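PDB 2RAA: pyruvate synthase subunit PorC from Thermotoga maritima MSB8, which forms the gamma subunit of pyruvate synthase, the complex that converts pyruvate and coenzyme A to acetyl-CoA and carbon dioxide while reducing ferredoxin. Local coordinates for residues A[83-96]-A[102-116]. Numbering follows the deposited sequence.
With SO4 (sulfate ion), chain C.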
loop_
_atom_site.group_PDB
_atom_site.type_symbol
_atom_site.label_atom_id
_atom_site.label_comp_id
_atom_site.label_asym_id
_atom_site.label_seq_id
_atom_site.Cartn_x
_atom_site.Cartn_y
_atom_site.Cartn_z
ATOM N N GLU A 83 -3.023 -7.007 14.525
ATOM C CA GLU A 83 -2.756 -8.443 14.516
ATOM C C GLU A 83 -3.653 -9.165 13.510
ATOM O O GLU A 83 -3.284 -10.245 13.058
ATOM C CB GLU A 83 -2.878 -9.035 15.938
ATOM C CG GLU A 83 -1.758 -8.531 16.881
ATOM C CD GLU A 83 -2.235 -8.249 18.315
ATOM O OE1 GLU A 83 -2.908 -9.132 18.903
ATOM O OE2 GLU A 83 -1.928 -7.143 18.849
ATOM N N ASN A 84 -4.788 -8.563 13.128
ATOM C CA ASN A 84 -5.725 -9.207 12.194
ATOM C C ASN A 84 -6.174 -8.348 11.026
ATOM O O ASN A 84 -7.361 -8.016 10.906
ATOM C CB ASN A 84 -6.938 -9.671 12.956
ATOM C CG ASN A 84 -6.609 -10.767 13.882
ATOM O OD1 ASN A 84 -6.545 -11.935 13.480
ATOM N ND2 ASN A 84 -6.360 -10.415 15.137
ATOM N N PRO A 85 -5.240 -8.050 10.118
ATOM C CA PRO A 85 -5.536 -7.134 9.033
ATOM C C PRO A 85 -6.403 -7.716 7.924
ATOM O O PRO A 85 -6.339 -8.901 7.618
ATOM C CB PRO A 85 -4.158 -6.817 8.482
ATOM C CG PRO A 85 -3.398 -8.061 8.706
ATOM C CD PRO A 85 -3.868 -8.568 10.035
ATOM N N ASP A 86 -7.180 -6.842 7.309
ATOM C CA ASP A 86 -7.999 -7.178 6.156
ATOM C C ASP A 86 -7.136 -7.225 4.904
ATOM O O ASP A 86 -7.487 -7.926 3.946
ATOM C CB ASP A 86 -9.101 -6.134 5.987
ATOM C CG ASP A 86 -10.109 -6.154 7.153
ATOM O OD1 ASP A 86 -10.770 -7.194 7.344
ATOM O OD2 ASP A 86 -10.251 -5.130 7.864
ATOM N N VAL A 87 -6.001 -6.512 4.936
ATOM C CA VAL A 87 -5.092 -6.442 3.795
ATOM C C VAL A 87 -3.697 -6.277 4.295
ATOM O O VAL A 87 -3.474 -5.526 5.220
ATOM C CB VAL A 87 -5.371 -5.191 2.881
ATOM C CG1 VAL A 87 -4.401 -5.115 1.705
ATOM C CG2 VAL A 87 -6.833 -5.222 2.348
ATOM N N VAL A 88 -2.764 -6.990 3.681
ATOM C CA VAL A 88 -1.332 -6.888 3.988
ATOM C C VAL A 88 -0.703 -6.402 2.714
ATOM O O VAL A 88 -0.986 -6.936 1.650
ATOM C CB VAL A 88 -0.717 -8.258 4.460
ATOM C CG1 VAL A 88 0.785 -8.191 4.522
ATOM C CG2 VAL A 88 -1.281 -8.654 5.853
ATOM N N VAL A 89 0.142 -5.378 2.841
ATOM C CA VAL A 89 0.750 -4.687 1.718
ATOM C C VAL A 89 2.244 -4.792 1.903
ATOM O O VAL A 89 2.767 -4.385 2.921
ATOM C CB VAL A 89 0.363 -3.189 1.692
ATOM C CG1 VAL A 89 1.026 -2.479 0.549
ATOM C CG2 VAL A 89 -1.138 -3.018 1.622
ATOM N N VAL A 90 2.931 -5.383 0.939
ATOM C CA VAL A 90 4.365 -5.610 1.059
ATOM C C VAL A 90 5.024 -4.843 -0.074
ATOM O O VAL A 90 4.956 -5.231 -1.217
ATOM C CB VAL A 90 4.693 -7.131 1.038
ATOM C CG1 VAL A 90 6.185 -7.374 1.008
ATOM C CG2 VAL A 90 4.064 -7.815 2.262
ATOM N N ILE A 91 5.664 -3.738 0.254
ATOM C CA ILE A 91 6.201 -2.878 -0.766
ATOM C C ILE A 91 7.625 -3.246 -1.141
ATOM O O ILE A 91 8.213 -2.591 -2.027
ATOM C CB ILE A 91 6.085 -1.357 -0.385
ATOM C CG1 ILE A 91 7.033 -0.957 0.736
ATOM C CG2 ILE A 91 4.645 -1.002 -0.017
ATOM C CD1 ILE A 91 7.040 0.522 0.964
ATOM N N ASP A 92 8.188 -4.266 -0.476
ATOM C CA ASP A 92 9.520 -4.793 -0.842
ATOM C C ASP A 92 9.483 -6.315 -0.872
ATOM O O ASP A 92 9.463 -6.925 0.192
ATOM C CB ASP A 92 10.565 -4.300 0.145
ATOM C CG ASP A 92 11.951 -4.839 -0.156
ATOM O OD1 ASP A 92 12.101 -5.776 -0.967
ATOM O OD2 ASP A 92 12.902 -4.308 0.421
ATOM N N GLU A 93 9.496 -6.923 -2.070
ATOM C CA GLU A 93 9.284 -8.396 -2.205
ATOM C C GLU A 93 10.206 -9.207 -1.304
ATOM O O GLU A 93 9.897 -10.294 -0.840
ATOM C CB GLU A 93 9.422 -8.864 -3.663
ATOM C CG GLU A 93 10.743 -8.517 -4.343
ATOM C CD GLU A 93 10.944 -9.243 -5.674
ATOM O OE1 GLU A 93 10.185 -8.985 -6.675
ATOM O OE2 GLU A 93 11.897 -10.067 -5.703
ATOM N N THR A 94 11.359 -8.621 -1.076
ATOM C CA THR A 94 12.370 -9.174 -0.232
ATOM C C THR A 94 11.937 -9.518 1.174
ATOM O O THR A 94 12.539 -10.372 1.812
ATOM C CB THR A 94 13.471 -8.181 -0.169
ATOM O OG1 THR A 94 14.493 -8.637 -1.038
ATOM C CG2 THR A 94 13.971 -8.044 1.193
ATOM N N LEU A 95 10.899 -8.859 1.660
ATOM C CA LEU A 95 10.392 -9.105 3.006
ATOM C C LEU A 95 9.345 -10.237 3.068
ATOM O O LEU A 95 8.871 -10.568 4.160
ATOM C CB LEU A 95 9.784 -7.802 3.547
ATOM C CG LEU A 95 10.768 -6.636 3.661
ATOM C CD1 LEU A 95 10.027 -5.383 3.916
ATOM C CD2 LEU A 95 11.797 -6.884 4.765
ATOM N N LEU A 96 8.982 -10.821 1.921
ATOM C CA LEU A 96 7.955 -11.850 1.877
ATOM C C LEU A 96 8.397 -13.064 2.692
ATOM O O LEU A 96 9.530 -13.521 2.570
ATOM C CB LEU A 96 7.634 -12.270 0.440
ATOM C CG LEU A 96 6.728 -11.383 -0.438
ATOM C CD1 LEU A 96 6.744 -11.892 -1.877
ATOM C CD2 LEU A 96 5.273 -11.305 0.075
ATOM N N GLU A 102 0.750 -13.269 8.958
ATOM C CA GLU A 102 0.080 -13.606 10.204
ATOM C C GLU A 102 -1.164 -12.765 10.434
ATOM O O GLU A 102 -1.127 -11.550 10.290
ATOM C CB GLU A 102 1.040 -13.440 11.383
ATOM C CG GLU A 102 2.026 -14.596 11.499
ATOM C CD GLU A 102 2.876 -14.536 12.763
ATOM O OE1 GLU A 102 3.173 -13.410 13.228
ATOM O OE2 GLU A 102 3.258 -15.621 13.276
ATOM N N GLY A 103 -2.270 -13.413 10.788
ATOM C CA GLY A 103 -3.528 -12.710 11.048
ATOM C C GLY A 103 -4.359 -12.391 9.815
ATOM O O GLY A 103 -5.506 -11.929 9.930
ATOM N N LEU A 104 -3.801 -12.657 8.632
ATOM C CA LEU A 104 -4.512 -12.392 7.384
ATOM C C LEU A 104 -5.501 -13.516 7.092
ATOM O O LEU A 104 -5.132 -14.679 6.876
ATOM C CB LEU A 104 -3.537 -12.185 6.206
ATOM C CG LEU A 104 -4.114 -11.715 4.852
ATOM C CD1 LEU A 104 -4.911 -10.394 4.934
ATOM C CD2 LEU A 104 -2.993 -11.588 3.847
ATOM N N SER A 105 -6.768 -13.147 7.092
ATOM C CA SER A 105 -7.830 -14.080 6.772
ATOM C C SER A 105 -7.687 -14.605 5.363
ATOM O O SER A 105 -6.878 -14.113 4.587
ATOM C CB SER A 105 -9.179 -13.378 6.885
ATOM O OG SER A 105 -10.192 -14.129 6.259
ATOM N N GLU A 106 -8.506 -15.595 5.038
ATOM C CA GLU A 106 -8.538 -16.151 3.706
ATOM C C GLU A 106 -9.335 -15.237 2.777
ATOM O O GLU A 106 -8.962 -15.107 1.603
ATOM C CB GLU A 106 -9.094 -17.583 3.717
ATOM C CG GLU A 106 -8.171 -18.601 4.436
ATOM C CD GLU A 106 -6.931 -18.991 3.620
ATOM O OE1 GLU A 106 -7.072 -19.823 2.686
ATOM O OE2 GLU A 106 -5.819 -18.494 3.944
ATOM N N ASP A 107 -10.396 -14.581 3.274
ATOM C CA ASP A 107 -11.104 -13.596 2.414
ATOM C C ASP A 107 -10.391 -12.220 2.353
ATOM O O ASP A 107 -10.938 -11.278 1.802
ATOM C CB ASP A 107 -12.678 -13.520 2.579
ATOM C CG ASP A 107 -13.180 -13.293 4.025
ATOM O OD1 ASP A 107 -12.508 -12.597 4.814
ATOM O OD2 ASP A 107 -14.299 -13.787 4.356
ATOM N N GLY A 108 -9.149 -12.149 2.846
ATOM C CA GLY A 108 -8.343 -10.927 2.821
ATOM C C GLY A 108 -7.429 -10.862 1.607
ATOM O O GLY A 108 -7.417 -11.797 0.812
ATOM N N ILE A 109 -6.642 -9.776 1.487
ATOM C CA ILE A 109 -5.792 -9.539 0.317
ATOM C C ILE A 109 -4.349 -9.377 0.683
ATOM O O ILE A 109 -4.013 -8.709 1.635
ATOM C CB ILE A 109 -6.206 -8.241 -0.457
ATOM C CG1 ILE A 109 -7.625 -8.392 -1.008
ATOM C CG2 ILE A 109 -5.221 -7.917 -1.586
ATOM C CD1 ILE A 109 -8.135 -7.202 -1.804
ATOM N N LEU A 110 -3.487 -9.982 -0.109
ATOM C CA LEU A 110 -2.059 -9.770 0.016
ATOM C C LEU A 110 -1.684 -9.002 -1.247
ATOM O O LEU A 110 -1.848 -9.496 -2.357
ATOM C CB LEU A 110 -1.321 -11.087 0.137
ATOM C CG LEU A 110 0.187 -11.093 0.113
ATOM C CD1 LEU A 110 0.795 -10.137 1.141
ATOM C CD2 LEU A 110 0.640 -12.539 0.343
ATOM N N LEU A 111 -1.227 -7.766 -1.054
ATOM C CA LEU A 111 -0.860 -6.883 -2.153
ATOM C C LEU A 111 0.661 -6.720 -2.095
ATOM O O LEU A 111 1.212 -6.453 -1.010
ATOM C CB LEU A 111 -1.603 -5.536 -2.005
ATOM C CG LEU A 111 -1.161 -4.384 -2.924
ATOM C CD1 LEU A 111 -1.380 -4.713 -4.400
ATOM C CD2 LEU A 111 -1.816 -3.066 -2.499
ATOM N N VAL A 112 1.336 -6.899 -3.241
ATOM C CA VAL A 112 2.808 -6.923 -3.296
ATOM C C VAL A 112 3.376 -6.154 -4.485
ATOM O O VAL A 112 2.829 -6.169 -5.574
ATOM C CB VAL A 112 3.368 -8.391 -3.311
ATOM C CG1 VAL A 112 4.875 -8.426 -3.052
ATOM C CG2 VAL A 112 2.675 -9.259 -2.256
ATOM N N ASN A 113 4.495 -5.477 -4.230
ATOM C CA ASN A 113 5.264 -4.734 -5.229
ATOM C C ASN A 113 6.246 -5.752 -5.717
ATOM O O ASN A 113 7.224 -6.065 -5.038
ATOM C CB ASN A 113 6.026 -3.554 -4.591
ATOM C CG ASN A 113 7.061 -2.931 -5.528
ATOM O OD1 ASN A 113 6.879 -2.907 -6.733
ATOM N ND2 ASN A 113 8.130 -2.376 -4.952
ATOM N N THR A 114 5.975 -6.310 -6.878
ATOM C CA THR A 114 6.829 -7.351 -7.373
ATOM C C THR A 114 6.646 -7.516 -8.829
ATOM O O THR A 114 5.560 -7.296 -9.343
ATOM C CB THR A 114 6.487 -8.702 -6.714
ATOM O OG1 THR A 114 7.488 -9.666 -7.061
ATOM C CG2 THR A 114 5.073 -9.198 -7.124
ATOM N N VAL A 115 7.717 -7.921 -9.494
ATOM C CA VAL A 115 7.639 -8.276 -10.913
ATOM C C VAL A 115 7.366 -9.781 -11.095
ATOM O O VAL A 115 7.176 -10.231 -12.202
ATOM C CB VAL A 115 8.914 -7.879 -11.660
ATOM C CG1 VAL A 115 10.057 -8.856 -11.320
ATOM C CG2 VAL A 115 8.634 -7.813 -13.137
ATOM N N LYS A 116 7.327 -10.541 -10.001
ATOM C CA LYS A 116 7.053 -11.962 -10.051
ATOM C C LYS A 116 5.546 -12.253 -10.019
ATOM O O LYS A 116 4.738 -11.321 -10.054
ATOM C CB LYS A 116 7.845 -12.649 -8.957
ATOM C CG LYS A 116 9.340 -12.441 -9.222
ATOM C CD LYS A 116 10.244 -12.975 -8.145
ATOM C CE LYS A 116 11.704 -12.621 -8.443
ATOM N NZ LYS A 116 12.540 -12.685 -7.199
HETATM S S SO4 C . -6.504 -6.059 15.282
HETATM O O1 SO4 C . -7.115 -7.151 16.028
HETATM O O2 SO4 C . -6.181 -6.585 13.944
HETATM O O3 SO4 C . -7.486 -4.980 15.200
HETATM O O4 SO4 C . -5.289 -5.633 15.989
HETATM O O HOH W 1 9.747 -5.402 -4.321
#
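The carboxylate of Glu93 is gripped at both oxygens: Thr114 OG1 comes down on OE1 from above the plane, 47° out of it (2.8 Å), whereas Lys116 NZ makes its salt bridge to OE2 on the syn side, 21° out of the plane (3.1 Å). The neighbouring flat group, the amide of Asn113, works within its own plane, its ND2 reaching Ile91 O at 2.9 Å from above the plane of that carbonyl. Asn113 ends strand 109-113 and Glu93 lies just past the end of strand 87-90, two parallel central strands in the mixed sheet of this alpha/beta subunit, and the loop joining them carries only a 3-10 turn. Glu93 starts that turn with CG lodged between its backbone N and carbonyl carbon (chi1 56°), which swings the chain across to segment 102-116. Cutting Glu93 back to an alanine is likely to strand the Lys116 charge without its acidic mate and leave Thr114 OG1 without this acceptor. Lys116 also makes a cation-pi contact with Phe120. Asn113 is also tied to Ala136 and Thr137, fixing the amide's rotation.

Between the strands run five backbone hydrogen bonds, from Ile109 N to Asp86 O at one end to Asn113 N to Val90 O at the other. Val87, Val89, Ile109 and Leu111 share the face packed by helix 150-161. On the reverse face Val88 CG2 meets Leu104 CD2 at 3.9 Å, Leu110 CD1 lies against Val88 and Val90, and Leu96 CD2 meets Val112 CG2 tip to tip (4.0 Å). Near the N-terminal ends a sulfate, probably from the crystallisation liquor, takes hydrogen bonds from the backbone N of Glu83 and of Asn84. On segment 102-116, Gly103 CA points a C-H at Glu83 O, 3.2 Å away, just where a side chain would collide with that oxygen.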